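Local structure of putative polysaccharide deacetylase (Bdellovibrio bacteriovorus HD100, 5JP6) at residues T293-E298 with N372-K377; A300-S305 with E325-G330. The protein probably removes N-acetyl groups from peptidoglycan by hydrolysis, as a zinc-binding carbohydrate esterase of family CE-4. The protein carries 1 engineered substitution. All coordinates share one frame; numbering follows the deposited sequence. Where two conformers were deposited one is given.

Contact 1: residues T293-E298 with N372-K377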
loop_
_atom_site.group_PDB
_atom_site.type_symbol
_atom_site.label_atom_id
_atom_site.label_comp_id
_atom_site.label_asym_id
_atom_site.label_seq_id
_atom_site.Cartn_x
_atom_site.Cartn_y
_atom_site.Cartn_z
ATOM N N THR A 293 -16.858 6.113 -19.078
ATOM C CA THR A 293 -18.318 5.983 -19.071
ATOM C C THR A 293 -18.860 6.038 -17.636
ATOM O O THR A 293 -19.906 6.660 -17.361
ATOM C CB THR A 293 -18.741 4.724 -19.816
ATOM O OG1 THR A 293 -18.363 4.871 -21.184
ATOM C CG2 THR A 293 -20.271 4.486 -19.727
ATOM N N LYS A 294 -18.113 5.435 -16.718
ATOM C CA LYS A 294 -18.496 5.398 -15.309
ATOM C C LYS A 294 -17.971 6.571 -14.503
ATOM O O LYS A 294 -18.016 6.532 -13.281
ATOM C CB LYS A 294 -18.084 4.056 -14.692
ATOM C CG LYS A 294 -18.716 2.851 -15.385
ATOM C CD LYS A 294 -20.226 2.847 -15.291
ATOM C CE LYS A 294 -20.846 1.674 -16.026
ATOM N NZ LYS A 294 -22.337 1.714 -15.961
ATOM N N SER A 295 -17.547 7.635 -15.172
ATOM C CA SER A 295 -17.243 8.919 -14.529
ATOM C C SER A 295 -16.265 8.741 -13.357
ATOM O O SER A 295 -16.420 9.327 -12.288
ATOM C CB SER A 295 -18.537 9.615 -14.072
ATOM O OG SER A 295 -19.426 9.843 -15.158
ATOM N N THR A 296 -15.222 7.943 -13.613
ATOM C CA THR A 296 -14.241 7.639 -12.605
ATOM C C THR A 296 -12.850 7.881 -13.179
ATOM O O THR A 296 -12.521 7.376 -14.268
ATOM C CB THR A 296 -14.372 6.172 -12.115
ATOM O OG1 THR A 296 -15.700 5.969 -11.578
ATOM C CG2 THR A 296 -13.374 5.823 -11.083
ATOM N N GLY A 297 -12.052 8.666 -12.462
ATOM C CA GLY A 297 -10.686 8.969 -12.907
ATOM C C GLY A 297 -9.789 7.742 -12.776
ATOM O O GLY A 297 -9.969 6.940 -11.874
ATOM N N GLU A 298 -8.847 7.625 -13.714
ATOM C CA GLU A 298 -7.862 6.565 -13.820
ATOM C C GLU A 298 -6.528 7.149 -13.415
ATOM O O GLU A 298 -5.989 8.032 -14.069
ATOM C CB GLU A 298 -7.797 6.031 -15.258
ATOM C CG GLU A 298 -6.767 4.932 -15.476
ATOM C CD GLU A 298 -6.565 4.557 -16.925
ATOM O OE1 GLU A 298 -7.473 4.922 -17.755
ATOM O OE2 GLU A 298 -5.601 3.887 -17.266
ATOM N N ASN A 372 -22.321 9.396 -5.475
ATOM C CA ASN A 372 -23.115 8.954 -6.604
ATOM C C ASN A 372 -22.269 8.150 -7.614
ATOM O O ASN A 372 -22.458 8.269 -8.826
ATOM C CB ASN A 372 -23.745 10.182 -7.256
ATOM C CG ASN A 372 -24.760 10.838 -6.354
ATOM O OD1 ASN A 372 -25.845 10.304 -6.124
ATOM N ND2 ASN A 372 -24.382 11.982 -5.790
ATOM N N SER A 373 -21.370 7.323 -7.086
ATOM C CA SER A 373 -20.497 6.545 -7.949
ATOM C C SER A 373 -21.309 5.621 -8.874
ATOM O O SER A 373 -22.167 4.862 -8.427
ATOM C CB SER A 373 -19.580 5.648 -7.138
ATOM O OG SER A 373 -18.788 4.834 -7.998
ATOM N N LYS A 374 -20.948 5.661 -10.158
ATOM C CA LYS A 374 -21.526 4.736 -11.143
ATOM C C LYS A 374 -21.003 3.292 -11.023
ATOM O O LYS A 374 -21.459 2.412 -11.762
ATOM C CB LYS A 374 -21.343 5.288 -12.550
ATOM C CG LYS A 374 -22.113 6.577 -12.781
ATOM C CD LYS A 374 -21.787 7.185 -14.143
ATOM C CE LYS A 374 -22.600 8.391 -14.425
ATOM N NZ LYS A 374 -22.199 9.004 -15.692
ATOM N N LEU A 375 -20.054 3.084 -10.099
ATOM C CA LEU A 375 -19.480 1.776 -9.840
ATOM C C LEU A 375 -20.124 1.070 -8.652
ATOM O O LEU A 375 -19.770 -0.060 -8.352
ATOM C CB LEU A 375 -17.968 1.900 -9.615
ATOM C CG LEU A 375 -17.160 2.400 -10.789
ATOM C CD1 LEU A 375 -15.717 2.632 -10.414
ATOM C CD2 LEU A 375 -17.247 1.433 -11.984
ATOM N N VAL A 376 -21.039 1.751 -7.960
ATOM C CA VAL A 376 -21.629 1.163 -6.784
ATOM C C VAL A 376 -23.143 1.020 -6.903
ATOM O O VAL A 376 -23.795 1.793 -7.621
ATOM C CB VAL A 376 -21.291 1.914 -5.495
ATOM C CG1 VAL A 376 -19.799 2.190 -5.344
ATOM C CG2 VAL A 376 -22.097 3.124 -5.335
ATOM N N LYS A 377 -23.679 0.036 -6.169
ATOM C CA LYS A 377 -25.112 -0.168 -5.979
ATOM C C LYS A 377 -25.518 0.441 -4.633
ATOM O O LYS A 377 -24.892 0.180 -3.592
ATOM C CB LYS A 377 -25.405 -1.643 -5.933
ATOM C CG LYS A 377 -25.086 -2.389 -7.180
ATOM C CD LYS A 377 -25.541 -3.861 -7.082
ATOM C CE LYS A 377 -27.054 -4.037 -7.058
ATOM N NZ LYS A 377 -27.466 -5.451 -7.331
HETATM O O HOH W 1 -22.481 7.054 -17.742
HETATM O O HOH W 2 -18.952 7.569 -10.828
HETATM O O HOH W 3 -16.699 6.330 -8.895
#
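Lys294 and Lys374 bring the two backbones closest, their CA atoms 5.2 Å apart, where a Schellman motif ending helix 285-293 meets a type I beta turn running from Ser373 to Val376. Ser295, at positive phi, is the C-prime residue: Thr296 N bonds back to Leu291 O, after which the chain enters strand 297-299 of the deacetylase sheet. Lys374 does most of the bridging. Extended beyond CG, it reaches past the helix end and gives NZ to Ser295 OG at 2.9 Å, a hydroxyl also bonded to Ser156 O. Water 1 links the same NZ to Thr293 O, and water 2 joins Lys374 N to Lys294 O, so two carbonyls at the helix terminus are reached through solvent. The Lys294 chain, bent at chi2 (-62°), crosses that of Lys374 obliquely, with CD 3.8 Å from Lys374 CB. Leu375 supplies the buried part: CD2 lies 3.9 Å from Lys294 CB, while its other methyl meets Thr296 tip to tip. On the turn, Ser373 OG accepts from Leu375 N in an ST turn, and water 3 connects that hydroxyl to Thr296 OG1. Thr296 OG1 in turn donates to Lys294 O from above the carbonyl plane, 54° out of it, and packs 3.5 Å from Leu375 CD1.

Contact 2: residues A300-S305 with E325-G330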
loop_
_atom_site.group_PDB
_atom_site.type_symbol
_atom_site.label_atom_id
_atom_site.label_comp_id
_atom_site.label_asym_id
_atom_site.label_seq_id
_atom_site.Cartn_x
_atom_site.Cartn_y
_atom_site.Cartn_z
ATOM N N ALA A 300 -2.632 6.663 -12.733
ATOM C CA ALA A 300 -1.347 5.987 -12.808
ATOM C C ALA A 300 -0.421 6.817 -11.874
ATOM O O ALA A 300 -0.874 7.330 -10.855
ATOM C CB ALA A 300 -0.877 5.923 -14.248
ATOM N N TRP A 301 0.858 6.925 -12.175
ATOM C CA TRP A 301 1.832 7.630 -11.322
ATOM C C TRP A 301 3.070 7.873 -12.201
ATOM O O TRP A 301 3.230 7.248 -13.252
ATOM C CB TRP A 301 2.236 6.824 -10.067
ATOM C CG TRP A 301 2.919 5.529 -10.404
ATOM C CD1 TRP A 301 4.275 5.328 -10.491
ATOM C CD2 TRP A 301 2.301 4.291 -10.716
ATOM N NE1 TRP A 301 4.524 4.044 -10.870
ATOM C CE2 TRP A 301 3.334 3.379 -11.007
ATOM C CE3 TRP A 301 0.971 3.860 -10.803
ATOM C CZ2 TRP A 301 3.082 2.084 -11.359
ATOM C CZ3 TRP A 301 0.738 2.557 -11.155
ATOM C CH2 TRP A 301 1.786 1.693 -11.435
ATOM N N ASN A 302 3.951 8.767 -11.748
ATOM C CA ASN A 302 5.249 8.941 -12.408
ATOM C C ASN A 302 6.449 8.876 -11.476
ATOM O O ASN A 302 7.570 8.841 -11.941
ATOM C CB ASN A 302 5.308 10.237 -13.207
ATOM C CG ASN A 302 5.248 11.456 -12.330
ATOM O OD1 ASN A 302 4.326 11.631 -11.539
ATOM N ND2 ASN A 302 6.246 12.317 -12.453
ATOM N N ILE A 303 6.209 8.918 -10.178
ATOM C CA ILE A 303 7.288 8.864 -9.190
ATOM C C ILE A 303 7.158 7.531 -8.429
ATOM O O ILE A 303 6.230 7.342 -7.630
ATOM C CB ILE A 303 7.253 10.052 -8.206
ATOM C CG1 ILE A 303 7.410 11.374 -8.928
ATOM C CG2 ILE A 303 8.352 9.898 -7.147
ATOM C CD1 ILE A 303 6.981 12.569 -8.129
ATOM N N GLU A 304 8.113 6.631 -8.672
ATOM C CA GLU A 304 8.148 5.317 -8.013
ATOM C C GLU A 304 8.893 5.396 -6.679
ATOM O O GLU A 304 9.915 6.043 -6.569
ATOM C CB GLU A 304 8.762 4.276 -8.930
ATOM C CG GLU A 304 7.653 3.802 -9.873
ATOM C CD GLU A 304 8.085 3.270 -11.184
ATOM O OE1 GLU A 304 9.306 3.197 -11.457
ATOM O OE2 GLU A 304 7.159 2.922 -11.950
ATOM N N SER A 305 8.341 4.721 -5.673
ATOM C CA SER A 305 9.034 4.496 -4.432
ATOM C C SER A 305 9.798 3.206 -4.410
ATOM O O SER A 305 10.756 3.074 -3.625
ATOM C CB SER A 305 8.068 4.529 -3.247
ATOM O OG SER A 305 7.179 3.431 -3.279
ATOM N N GLU A 325 13.052 14.066 -7.167
ATOM C CA GLU A 325 13.905 15.101 -7.738
ATOM C C GLU A 325 14.067 14.990 -9.243
ATOM O O GLU A 325 14.069 16.028 -9.949
ATOM C CB GLU A 325 15.261 15.102 -7.031
ATOM C CG GLU A 325 15.214 15.409 -5.554
ATOM C CD GLU A 325 15.219 16.873 -5.173
ATOM O OE1 GLU A 325 14.857 17.735 -5.991
ATOM O OE2 GLU A 325 15.601 17.153 -3.999
ATOM N N SER A 326 14.191 13.754 -9.730
ATOM C CA SER A 326 14.333 13.447 -11.156
ATOM C C SER A 326 13.122 13.922 -11.977
ATOM O O SER A 326 13.237 14.504 -13.044
ATOM C CB SER A 326 14.376 11.928 -11.332
ATOM O OG SER A 326 15.673 11.495 -11.284
ATOM N N GLN A 327 11.946 13.597 -11.449
ATOM C CA GLN A 327 10.690 13.957 -12.089
ATOM C C GLN A 327 10.318 15.419 -11.889
ATOM O O GLN A 327 9.689 16.020 -12.766
ATOM C CB GLN A 327 9.554 13.063 -11.579
ATOM C CG GLN A 327 9.681 11.634 -12.011
ATOM C CD GLN A 327 9.495 11.479 -13.505
ATOM O OE1 GLN A 327 8.520 11.977 -14.077
ATOM N NE2 GLN A 327 10.438 10.843 -14.144
ATOM N N GLY A 328 10.619 15.961 -10.707
ATOM C CA GLY A 328 10.344 17.355 -10.377
ATOM C C GLY A 328 8.957 17.672 -9.863
ATOM O O GLY A 328 8.738 18.720 -9.247
ATOM N N ARG A 329 7.999 16.806 -10.205
ATOM C CA ARG A 329 6.601 16.960 -9.808
ATOM C C ARG A 329 5.866 15.668 -10.142
ATOM O O ARG A 329 6.360 14.836 -10.918
ATOM C CB ARG A 329 5.926 18.114 -10.576
ATOM C CG ARG A 329 5.534 17.713 -11.993
ATOM C CD ARG A 329 4.939 18.890 -12.727
ATOM N NE ARG A 329 5.940 19.816 -13.205
ATOM C CZ ARG A 329 5.641 20.950 -13.833
ATOM N NH1 ARG A 329 4.376 21.304 -14.012
ATOM N NH2 ARG A 329 6.606 21.728 -14.267
ATOM N N GLY A 330 4.677 15.510 -9.579
ATOM C CA GLY A 330 3.784 14.450 -10.035
ATOM C C GLY A 330 3.225 13.619 -8.929
ATOM O O GLY A 330 2.981 14.126 -7.846
#
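Asn302 carries this contact from the start of a beta-alpha-beta unit, in which strand 303-304, helix 313-327 and strand 330-335 follow one another and the two strands pair in parallel. The backbones come nearest at Asn302 and Gly330, with CA atoms 6.2 Å apart. The tight part is built around the Asn302 amide; chi1 of 66° puts CG between the backbone N and the carbonyl carbon. Its ND2 gives both hydrogens to the other segment: one to Arg329 O at 3.0 Å, nearly straight at 175° and in the carbonyl plane, the other to Gln327 OE1 at 2.8 Å. Both acceptors lie in the plane of the Asn302 amide, and these bonds fix its rotation; the Gln327 amide is turned 75° against it. On the other branch, Asn302 OD1 takes the N-H of Ile331 and sits 3.2 Å from Gly330 CA. Buried Ile303 packs against the last turn of helix 313-327, its CG1 3.8 Å from Gln327 CB and its CD1 3.6 Å from Arg329 O.

The outer side is looser. Gly328 turns the chain out of the helix at positive phi with almost no touch on the opposite segment. The CB of Arg329 points away from residues 300-305; the side chain was deposited in two conformers, and in the one given NH1 bonds to Val166 O. Gln327 belongs to both parts. Partly exposed as a whole, it runs antiparallel alongside Asn302, yet its OE1 is one of the two acceptors of the tight part and also accepts from Arg163 NH2, while its CG, ahead of the bend at chi2, lies 3.5 Å from Asn302 O.

How the contacts relate
Contacts 1 and 2 have centres 26 Å apart and reach the same parallel sheet through consecutive strands, 297-299 and 303-304. Along the chain the order is 293-298, 300-305, 325-330 and 372-377, so both segments of contact 2 fall between those of contact 1. The first segments adjoin in sequence, but the contacts do not otherwise touch. Contact 2 is local, closing helix 313-327 over neighbouring strands; contact 1 brings the loop after strand 358-364 back to the end of helix 285-293. Contact 1 thus fastens the C-terminal tail to the deacetylase fold, and contact 2 packs one beta-alpha-beta unit internally. The zinc ligand His227 is about 11 Å from Thr296, side chain to side chain.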